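PDB 1VPQ: hypothetical protein TM1631 from Thermotoga maritima, which is of unknown function but belongs to the DUF72 family and folds around an eight-stranded parallel sheet, consistent with its place in the TIM-barrel clan. Local coordinates for residues L55-Y60 and R66-M71; R73-D78 and E117-M122; K42-V47 and P77-T82. All coordinates share one frame; numbering follows the deposited sequence.

The three contacts cover one sector of what is probably a TIM barrel. Contact 3 opens first along the chain, on helix 40-46, and closes at 77-82. Contact 1 falls wholly between its two segments. Contact 2 starts one residue after contact 1, shares P77 and D78 with contact 3, and ends on strand 120-126. Strands 52-55, 80-84 and 120-126 are consecutive in the sheet, and backbone bonds tie contact 3 to both contact 1 and contact 2. The centres of contacts 2 and 3 are about 8 Å apart, and contact 1 lies about 14 Å from contact 2 and 15 Å from contact 3. F68 of contact 1 meets F81, and W45 of contact 3 packs on P76.

Contact 1. Residues L55-Y60 and R66-M71; sequences LNFTYY and RSFVQM
L55 and F57 both press on one face of the F68 ring, and the contact is wholly apolar across the segments. The first interaction is a CH-pi contact. L55 comes from the direction opposite to F68 and places its CD1 methyl over the ring, 3.8 Å from the centroid and 29° off the ring normal. The methyl is displaced toward the far rim, where L55 CD1 lies 3.4 Å from F68 CZ. That is close packing. The second interaction joins two aromatic rings. F57 crosses F68 at about a right angle, and F57 CZ comes within 3.8 Å of F68 CD2. The ring planes meet obliquely at 59°. F57 CE1 also reaches F68 CB, at 3.9 Å. F68 turns its ring inward from the helix with CG opposite the backbone N (chi1 -175°).

These residues belong to a beta-alpha-beta crossover of the TIM-barrel kind. Strand 52-55 leads through a loop to helix 65-72, and the chain then returns on the parallel strand 80-84. L55 pairs with that strand by backbone bonds to T82 and K84. The F68 ring also meets F81 edge-to-face, and F57 meets W65 in the same way. Just after F57, T58 OG1 accepts from Y60 N at 3.0 Å in an ST turn.

Contact 2. Residues R73-D78 and E117-M122; sequences RKTPPD and EQRLKM
R119 reaches across to T75 and P76 with the end of its guanidinium group. Its NH2 gives a weak hydrogen bond to T75 O, long at 3.5 Å but fairly straight at 164°. R119 NH2 also lies 2.6 Å from P76 O. Both carbonyl oxygens sit at the edge of the guanidinium, in its plane. P77 borders the group obliquely, with its CA 3.7 Å from R119 NH2. An alanine here would remove the group lying against P76 O, would probably cost T75 O its weak hydrogen bond, and is likely to leave the loop less well held against the turn before strand 120-126.

The R119 chain bends at chi2 and again at chi3 (69°), which brings its end over to the loop. Its backbone bonds to F81, and its side chain also touches F81. On the loop side, T75 OG1 is bonded to M71 O, while T75 and P76 rest on W45 of helix 40-46. Just before R119, Q118 has positive phi and ends helix 101-116 in a Schellman motif.

The contact joins the alpha-to-beta turns at the N-terminal ends of adjacent parallel strands, 80-84 and 120-126, the end away from the usual active site of a TIM barrel.

Contact 3. Residues K42-V47 and P77-T82; sequences KYYWAV and PDFYFT
F79 points its ring at helix 40-46 and meets Y44 and W45 in an aromatic cluster. F79 leaves with CG opposite the backbone N (chi1 -169°), which carries its rim to Y44. Y44 has its own CG opposite the backbone N as well. F79 CZ lies 3.6 Å from Y44 CE1. The two rings meet rim to rim, nearly perpendicular at 87°, with neither over the face of the other. W45 behaves differently. Its CB points toward F79 from the helix backbone and lies 3.6 Å from F79 CD1. Its chi1 of 64° puts CG between the backbone N and the carbonyl carbon, and the far end of the indole leads away from F79. W45 CG sits 4.3 Å above the F79 ring, toward its rim. The indole five-membered ring and the F79 ring are oblique to each other.

The cluster seats helix 40-46 on the parallel sheet of the presumed TIM barrel, where Y44 and F79 both touch V53 of strand 52-55. Y44 OH lies beyond F79 and is hydrogen-bonded to I52 O and T18 N. The indole turns toward the loop and packs on P76. Its own helix covers part of one face, with A46 CB 3.4 Å above the W45 ring plane near the rim.

Contact 1. Residues L55-Y60 and R66-M71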
loop_
_atom_site.group_PDB
_atom_site.type_symbol
_atom_site.label_atom_id
_atom_site.label_comp_id
_atom_site.label_asym_id
_atom_site.label_seq_id
_atom_site.Cartn_x
_atom_site.Cartn_y
_atom_site.Cartn_z
ATOM N N LEU A 55 6.213 -1.929 0.672
ATOM C CA LEU A 55 6.890 -2.845 1.595
ATOM C C LEU A 55 6.394 -2.779 3.044
ATOM O O LEU A 55 5.926 -1.749 3.519
ATOM C CB LEU A 55 8.399 -2.596 1.549
ATOM C CG LEU A 55 9.049 -2.962 0.207
ATOM C CD1 LEU A 55 10.435 -2.376 0.089
ATOM C CD2 LEU A 55 9.095 -4.472 0.014
ATOM N N ASN A 56 6.501 -3.917 3.724
ATOM C CA ASN A 56 6.205 -4.018 5.141
ATOM C C ASN A 56 7.294 -4.843 5.808
ATOM O O ASN A 56 7.302 -6.073 5.719
ATOM C CB ASN A 56 4.831 -4.656 5.366
ATOM C CG ASN A 56 4.482 -4.817 6.844
ATOM O OD1 ASN A 56 4.910 -4.036 7.696
ATOM N ND2 ASN A 56 3.688 -5.835 7.146
ATOM N N PHE A 57 8.211 -4.152 6.477
ATOM C CA PHE A 57 9.354 -4.795 7.103
ATOM C C PHE A 57 8.977 -5.305 8.470
ATOM O O PHE A 57 8.595 -4.533 9.344
ATOM C CB PHE A 57 10.520 -3.816 7.225
ATOM C CG PHE A 57 10.981 -3.278 5.910
ATOM C CD1 PHE A 57 11.815 -4.029 5.097
ATOM C CD2 PHE A 57 10.562 -2.029 5.473
ATOM C CE1 PHE A 57 12.233 -3.536 3.870
ATOM C CE2 PHE A 57 10.977 -1.530 4.254
ATOM C CZ PHE A 57 11.812 -2.282 3.449
ATOM N N THR A 58 9.071 -6.616 8.641
ATOM C CA THR A 58 8.873 -7.242 9.937
ATOM C C THR A 58 10.037 -8.203 10.159
ATOM O O THR A 58 10.993 -8.209 9.382
ATOM C CB THR A 58 7.539 -7.998 9.988
ATOM O OG1 THR A 58 7.632 -9.190 9.205
ATOM C CG2 THR A 58 6.404 -7.130 9.458
ATOM N N TYR A 59 9.956 -9.011 11.211
ATOM C CA TYR A 59 10.954 -10.051 11.470
ATOM C C TYR A 59 10.480 -11.414 10.970
ATOM O O TYR A 59 11.134 -12.426 11.204
ATOM C CB TYR A 59 11.260 -10.122 12.956
ATOM C CG TYR A 59 11.444 -8.763 13.590
ATOM C CD1 TYR A 59 12.692 -8.135 13.591
ATOM C CD2 TYR A 59 10.367 -8.099 14.186
ATOM C CE1 TYR A 59 12.866 -6.887 14.174
ATOM C CE2 TYR A 59 10.530 -6.852 14.769
ATOM C CZ TYR A 59 11.782 -6.253 14.761
ATOM O OH TYR A 59 11.948 -5.017 15.336
ATOM N N TYR A 60 9.335 -11.427 10.293
ATOM C CA TYR A 60 8.804 -12.630 9.644
ATOM C C TYR A 60 8.631 -12.455 8.131
ATOM O O TYR A 60 8.219 -13.390 7.450
ATOM C CB TYR A 60 7.471 -13.068 10.286
ATOM C CG TYR A 60 6.442 -11.968 10.449
ATOM C CD1 TYR A 60 6.425 -11.175 11.592
ATOM C CD2 TYR A 60 5.485 -11.724 9.469
ATOM C CE1 TYR A 60 5.491 -10.160 11.752
ATOM C CE2 TYR A 60 4.541 -10.701 9.617
ATOM C CZ TYR A 60 4.552 -9.926 10.769
ATOM O OH TYR A 60 3.636 -8.913 10.947
ATOM N N ARG A 66 17.847 -4.720 6.601
ATOM C CA ARG A 66 19.278 -4.716 6.288
ATOM C C ARG A 66 19.541 -5.181 4.858
ATOM O O ARG A 66 20.195 -4.483 4.081
ATOM C CB ARG A 66 20.044 -5.612 7.266
ATOM N N SER A 67 19.012 -6.354 4.521
ATOM C CA SER A 67 19.198 -6.943 3.191
ATOM C C SER A 67 18.571 -6.113 2.082
ATOM O O SER A 67 19.001 -6.194 0.936
ATOM C CB SER A 67 18.638 -8.366 3.138
ATOM O OG SER A 67 19.415 -9.243 3.942
ATOM N N PHE A 68 17.556 -5.324 2.417
ATOM C CA PHE A 68 16.958 -4.402 1.452
ATOM C C PHE A 68 17.866 -3.197 1.184
ATOM O O PHE A 68 18.093 -2.831 0.034
ATOM C CB PHE A 68 15.592 -3.919 1.930
ATOM C CG PHE A 68 14.873 -3.071 0.919
ATOM C CD1 PHE A 68 14.311 -3.651 -0.214
ATOM C CD2 PHE A 68 14.776 -1.694 1.085
ATOM C CE1 PHE A 68 13.653 -2.875 -1.161
ATOM C CE2 PHE A 68 14.115 -0.906 0.146
ATOM C CZ PHE A 68 13.553 -1.497 -0.982
ATOM N N VAL A 69 18.381 -2.596 2.253
ATOM C CA VAL A 69 19.229 -1.404 2.159
ATOM C C VAL A 69 20.573 -1.685 1.442
ATOM O O VAL A 69 21.096 -0.821 0.727
ATOM C CB VAL A 69 19.454 -0.779 3.564
ATOM C CG1 VAL A 69 20.456 0.362 3.518
ATOM C CG2 VAL A 69 18.138 -0.269 4.122
ATOM N N GLN A 70 21.122 -2.883 1.626
ATOM C CA GLN A 70 22.324 -3.306 0.894
ATOM C C GLN A 70 22.010 -3.578 -0.583
ATOM O O GLN A 70 22.772 -3.209 -1.475
ATOM C CB GLN A 70 22.922 -4.561 1.532
ATOM C CG GLN A 70 23.435 -4.354 2.955
ATOM C CD GLN A 70 23.785 -5.659 3.655
ATOM O OE1 GLN A 70 23.745 -6.736 3.054
ATOM N NE2 GLN A 70 24.130 -5.566 4.935
ATOM N N MET A 71 20.871 -4.221 -0.820
ATOM C CA MET A 71 20.402 -4.562 -2.168
ATOM C C MET A 71 19.942 -3.320 -2.949
ATOM O O MET A 71 19.814 -3.355 -4.174
ATOM C CB MET A 71 19.253 -5.568 -2.042
ATOM C CG MET A 71 18.903 -6.371 -3.288
ATOM S SD MET A 71 17.933 -7.868 -2.884
ATOM C CE MET A 71 16.648 -7.208 -1.814
#

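Contact 2. Residues R73-D78 and E117-M122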
loop_
_atom_site.group_PDB
_atom_site.type_symbol
_atom_site.label_atom_id
_atom_site.label_comp_id
_atom_site.label_asym_id
_atom_site.label_seq_id
_atom_site.Cartn_x
_atom_site.Cartn_y
_atom_site.Cartn_z
ATOM N N ARG A 73 21.597 -0.395 -3.008
ATOM C CA ARG A 73 22.819 0.122 -3.635
ATOM C C ARG A 73 23.072 -0.451 -5.048
ATOM O O ARG A 73 23.878 0.099 -5.808
ATOM C CB ARG A 73 24.019 -0.177 -2.722
ATOM C CG ARG A 73 25.355 0.361 -3.208
ATOM N N LYS A 74 22.391 -1.553 -5.384
ATOM C CA LYS A 74 22.491 -2.198 -6.704
ATOM C C LYS A 74 21.216 -2.004 -7.532
ATOM O O LYS A 74 21.033 -2.655 -8.560
ATOM C CB LYS A 74 22.766 -3.698 -6.541
ATOM C CG LYS A 74 23.965 -4.029 -5.663
ATOM C CD LYS A 74 24.070 -5.521 -5.396
ATOM N N THR A 75 20.350 -1.104 -7.074
ATOM C CA THR A 75 19.071 -0.813 -7.726
ATOM C C THR A 75 19.171 0.550 -8.402
ATOM O O THR A 75 19.740 1.475 -7.823
ATOM C CB THR A 75 17.926 -0.765 -6.689
ATOM O OG1 THR A 75 17.979 -1.930 -5.857
ATOM C CG2 THR A 75 16.557 -0.691 -7.365
ATOM N N PRO A 76 18.622 0.690 -9.626
ATOM C CA PRO A 76 18.748 1.965 -10.337
ATOM C C PRO A 76 18.035 3.133 -9.645
ATOM O O PRO A 76 17.089 2.905 -8.893
ATOM C CB PRO A 76 18.088 1.674 -11.692
ATOM C CG PRO A 76 17.144 0.563 -11.416
ATOM C CD PRO A 76 17.876 -0.294 -10.429
ATOM N N PRO A 77 18.479 4.378 -9.915
ATOM C CA PRO A 77 17.908 5.596 -9.323
ATOM C C PRO A 77 16.386 5.743 -9.434
ATOM O O PRO A 77 15.755 6.276 -8.521
ATOM C CB PRO A 77 18.586 6.721 -10.113
ATOM C CG PRO A 77 19.827 6.143 -10.638
ATOM C CD PRO A 77 19.592 4.687 -10.834
ATOM N N ASP A 78 15.809 5.287 -10.543
ATOM C CA ASP A 78 14.367 5.435 -10.786
ATOM C C ASP A 78 13.559 4.221 -10.310
ATOM O O ASP A 78 12.617 3.790 -10.975
ATOM C CB ASP A 78 14.085 5.743 -12.273
ATOM C CG ASP A 78 14.379 4.561 -13.197
ATOM O OD1 ASP A 78 15.303 3.769 -12.900
ATOM O OD2 ASP A 78 13.685 4.429 -14.230
ATOM N N GLU A 117 17.611 9.958 0.132
ATOM C CA GLU A 117 18.012 9.431 -1.176
ATOM C C GLU A 117 16.865 9.433 -2.181
ATOM O O GLU A 117 17.019 8.951 -3.297
ATOM C CB GLU A 117 18.579 8.021 -1.024
ATOM C CG GLU A 117 19.864 8.008 -0.225
ATOM C CD GLU A 117 20.385 6.630 0.068
ATOM O OE1 GLU A 117 19.808 5.642 -0.430
ATOM O OE2 GLU A 117 21.388 6.542 0.806
ATOM N N GLN A 118 15.720 9.971 -1.770
ATOM C CA GLN A 118 14.571 10.176 -2.647
ATOM C C GLN A 118 14.018 8.875 -3.224
ATOM O O GLN A 118 13.546 8.835 -4.360
ATOM C CB GLN A 118 14.940 11.153 -3.761
ATOM C CG GLN A 118 15.677 12.368 -3.255
ATOM C CD GLN A 118 15.554 13.548 -4.183
ATOM O OE1 GLN A 118 15.024 14.589 -3.798
ATOM N NE2 GLN A 118 16.029 13.392 -5.419
ATOM N N ARG A 119 14.075 7.817 -2.426
ATOM C CA ARG A 119 13.576 6.507 -2.826
ATOM C C ARG A 119 12.193 6.275 -2.231
ATOM O O ARG A 119 11.390 5.534 -2.793
ATOM C CB ARG A 119 14.542 5.408 -2.381
ATOM C CG ARG A 119 16.011 5.813 -2.487
ATOM C CD ARG A 119 16.918 4.686 -2.941
ATOM N NE ARG A 119 16.688 4.319 -4.343
ATOM C CZ ARG A 119 17.561 3.680 -5.122
ATOM N NH1 ARG A 119 18.758 3.322 -4.674
ATOM N NH2 ARG A 119 17.230 3.399 -6.368
ATOM N N LEU A 120 11.924 6.917 -1.094
ATOM C CA LEU A 120 10.650 6.789 -0.398
ATOM C C LEU A 120 9.654 7.836 -0.871
ATOM O O LEU A 120 9.882 9.033 -0.712
ATOM C CB LEU A 120 10.851 6.922 1.111
ATOM C CG LEU A 120 9.578 6.797 1.960
ATOM C CD1 LEU A 120 8.789 5.556 1.596
ATOM C CD2 LEU A 120 9.903 6.781 3.442
ATOM N N LYS A 121 8.546 7.365 -1.438
ATOM C CA LYS A 121 7.506 8.237 -1.992
ATOM C C LYS A 121 6.362 8.513 -1.007
ATOM O O LYS A 121 5.733 9.574 -1.070
ATOM C CB LYS A 121 6.928 7.619 -3.276
ATOM C CG LYS A 121 7.881 7.606 -4.471
ATOM C CD LYS A 121 8.046 8.974 -5.092
ATOM C CE LYS A 121 8.350 8.887 -6.579
ATOM N NZ LYS A 121 8.663 10.219 -7.158
ATOM N N MET A 122 6.086 7.557 -0.121
ATOM C CA MET A 122 4.920 7.632 0.766
ATOM C C MET A 122 5.003 6.604 1.895
ATOM O O MET A 122 5.525 5.503 1.709
ATOM C CB MET A 122 3.640 7.396 -0.047
ATOM C CG MET A 122 2.311 7.596 0.688
ATOM S SD MET A 122 1.777 9.303 0.855
ATOM C CE MET A 122 1.734 9.926 -0.821
#

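Contact 3. Residues K42-V47 and P77-T82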
loop_
_atom_site.group_PDB
_atom_site.type_symbol
_atom_site.label_atom_id
_atom_site.label_comp_id
_atom_site.label_asym_id
_atom_site.label_seq_id
_atom_site.Cartn_x
_atom_site.Cartn_y
_atom_site.Cartn_z
ATOM N N LYS A 42 15.655 -7.663 -8.709
ATOM C CA LYS A 42 16.155 -7.303 -10.036
ATOM C C LYS A 42 15.176 -7.727 -11.131
ATOM O O LYS A 42 14.903 -6.953 -12.049
ATOM C CB LYS A 42 17.528 -7.918 -10.295
ATOM C CG LYS A 42 18.151 -7.497 -11.618
ATOM C CD LYS A 42 19.576 -7.977 -11.707
ATOM C CE LYS A 42 20.283 -7.442 -12.941
ATOM N NZ LYS A 42 21.753 -7.708 -12.859
ATOM N N TYR A 43 14.640 -8.941 -11.021
ATOM C CA TYR A 43 13.652 -9.436 -11.984
ATOM C C TYR A 43 12.375 -8.599 -11.954
ATOM O O TYR A 43 11.782 -8.320 -12.990
ATOM C CB TYR A 43 13.304 -10.909 -11.734
ATOM C CG TYR A 43 12.696 -11.577 -12.952
ATOM C CD1 TYR A 43 11.325 -11.502 -13.208
ATOM C CD2 TYR A 43 13.498 -12.257 -13.872
ATOM C CE1 TYR A 43 10.764 -12.110 -14.339
ATOM C CE2 TYR A 43 12.949 -12.863 -15.006
ATOM C CZ TYR A 43 11.584 -12.787 -15.234
ATOM O OH TYR A 43 11.042 -13.390 -16.350
ATOM N N TYR A 44 11.961 -8.215 -10.755
ATOM C CA TYR A 44 10.802 -7.357 -10.551
ATOM C C TYR A 44 10.900 -6.018 -11.324
ATOM O O TYR A 44 9.982 -5.669 -12.070
ATOM C CB TYR A 44 10.637 -7.121 -9.043
ATOM C CG TYR A 44 9.468 -6.273 -8.620
ATOM C CD1 TYR A 44 9.590 -4.887 -8.527
ATOM C CD2 TYR A 44 8.256 -6.850 -8.276
ATOM C CE1 TYR A 44 8.524 -4.094 -8.129
ATOM C CE2 TYR A 44 7.178 -6.065 -7.862
ATOM C CZ TYR A 44 7.318 -4.683 -7.798
ATOM O OH TYR A 44 6.264 -3.891 -7.395
ATOM N N TRP A 45 12.004 -5.285 -11.160
ATOM C CA TRP A 45 12.147 -3.963 -11.805
ATOM C C TRP A 45 12.732 -4.002 -13.223
ATOM O O TRP A 45 12.333 -3.192 -14.075
ATOM C CB TRP A 45 12.938 -2.964 -10.932
ATOM C CG TRP A 45 14.396 -3.294 -10.637
ATOM C CD1 TRP A 45 14.895 -3.790 -9.464
ATOM C CD2 TRP A 45 15.532 -3.102 -11.503
ATOM N NE1 TRP A 45 16.258 -3.938 -9.550
ATOM C CE2 TRP A 45 16.675 -3.530 -10.789
ATOM C CE3 TRP A 45 15.693 -2.622 -12.811
ATOM C CZ2 TRP A 45 17.957 -3.495 -11.336
ATOM C CZ3 TRP A 45 16.970 -2.586 -13.358
ATOM C CH2 TRP A 45 18.087 -3.022 -12.619
ATOM N N ALA A 46 13.676 -4.912 -13.474
ATOM C CA ALA A 46 14.380 -4.962 -14.769
ATOM C C ALA A 46 13.571 -5.639 -15.874
ATOM O O ALA A 46 13.616 -5.209 -17.023
ATOM C CB ALA A 46 15.722 -5.640 -14.622
ATOM N N VAL A 47 12.838 -6.690 -15.514
ATOM C CA VAL A 47 12.093 -7.506 -16.478
ATOM C C VAL A 47 10.587 -7.216 -16.425
ATOM O O VAL A 47 10.014 -6.764 -17.410
ATOM C CB VAL A 47 12.363 -9.017 -16.264
ATOM C CG1 VAL A 47 11.727 -9.851 -17.377
ATOM C CG2 VAL A 47 13.867 -9.287 -16.187
ATOM N N PRO A 77 18.479 4.378 -9.915
ATOM C CA PRO A 77 17.908 5.596 -9.323
ATOM C C PRO A 77 16.386 5.743 -9.434
ATOM O O PRO A 77 15.755 6.276 -8.521
ATOM C CB PRO A 77 18.586 6.721 -10.113
ATOM C CG PRO A 77 19.827 6.143 -10.638
ATOM C CD PRO A 77 19.592 4.687 -10.834
ATOM N N ASP A 78 15.809 5.287 -10.543
ATOM C CA ASP A 78 14.367 5.435 -10.786
ATOM C C ASP A 78 13.559 4.221 -10.310
ATOM O O ASP A 78 12.617 3.790 -10.975
ATOM C CB ASP A 78 14.085 5.743 -12.273
ATOM C CG ASP A 78 14.379 4.561 -13.197
ATOM O OD1 ASP A 78 15.303 3.769 -12.900
ATOM O OD2 ASP A 78 13.685 4.429 -14.230
ATOM N N PHE A 79 13.931 3.666 -9.161
ATOM C CA PHE A 79 13.097 2.675 -8.494
ATOM C C PHE A 79 12.750 3.192 -7.110
ATOM O O PHE A 79 13.630 3.583 -6.345
ATOM C CB PHE A 79 13.781 1.317 -8.405
ATOM C CG PHE A 79 12.863 0.220 -7.957
ATOM C CD1 PHE A 79 11.892 -0.285 -8.813
ATOM C CD2 PHE A 79 12.955 -0.301 -6.673
ATOM C CE1 PHE A 79 11.032 -1.295 -8.399
ATOM C CE2 PHE A 79 12.103 -1.312 -6.252
ATOM C CZ PHE A 79 11.141 -1.813 -7.121
ATOM N N TYR A 80 11.454 3.181 -6.812
ATOM C CA TYR A 80 10.902 3.818 -5.628
ATOM C C TYR A 80 10.122 2.829 -4.796
ATOM O O TYR A 80 9.824 1.727 -5.237
ATOM C CB TYR A 80 9.962 4.948 -6.038
ATOM C CG TYR A 80 10.608 5.956 -6.945
ATOM C CD1 TYR A 80 11.432 6.954 -6.436
ATOM C CD2 TYR A 80 10.408 5.908 -8.322
ATOM C CE1 TYR A 80 12.028 7.883 -7.271
ATOM C CE2 TYR A 80 11.004 6.827 -9.163
ATOM C CZ TYR A 80 11.809 7.808 -8.634
ATOM O OH TYR A 80 12.392 8.714 -9.478
ATOM N N PHE A 81 9.768 3.230 -3.587
ATOM C CA PHE A 81 8.893 2.397 -2.788
ATOM C C PHE A 81 8.041 3.193 -1.817
ATOM O O PHE A 81 8.267 4.382 -1.603
ATOM C CB PHE A 81 9.691 1.283 -2.083
ATOM C CG PHE A 81 10.701 1.778 -1.094
ATOM C CD1 PHE A 81 11.908 2.312 -1.521
ATOM C CD2 PHE A 81 10.454 1.678 0.273
ATOM C CE1 PHE A 81 12.842 2.763 -0.597
ATOM C CE2 PHE A 81 11.389 2.124 1.205
ATOM C CZ PHE A 81 12.575 2.669 0.771
ATOM N N THR A 82 7.014 2.523 -1.301
ATOM C CA THR A 82 6.204 3.006 -0.187
ATOM C C THR A 82 6.340 2.008 0.955
ATOM O O THR A 82 6.666 0.836 0.731
ATOM C CB THR A 82 4.727 3.124 -0.560
ATOM O OG1 THR A 82 4.220 1.834 -0.921
ATOM C CG2 THR A 82 4.536 4.093 -1.719
#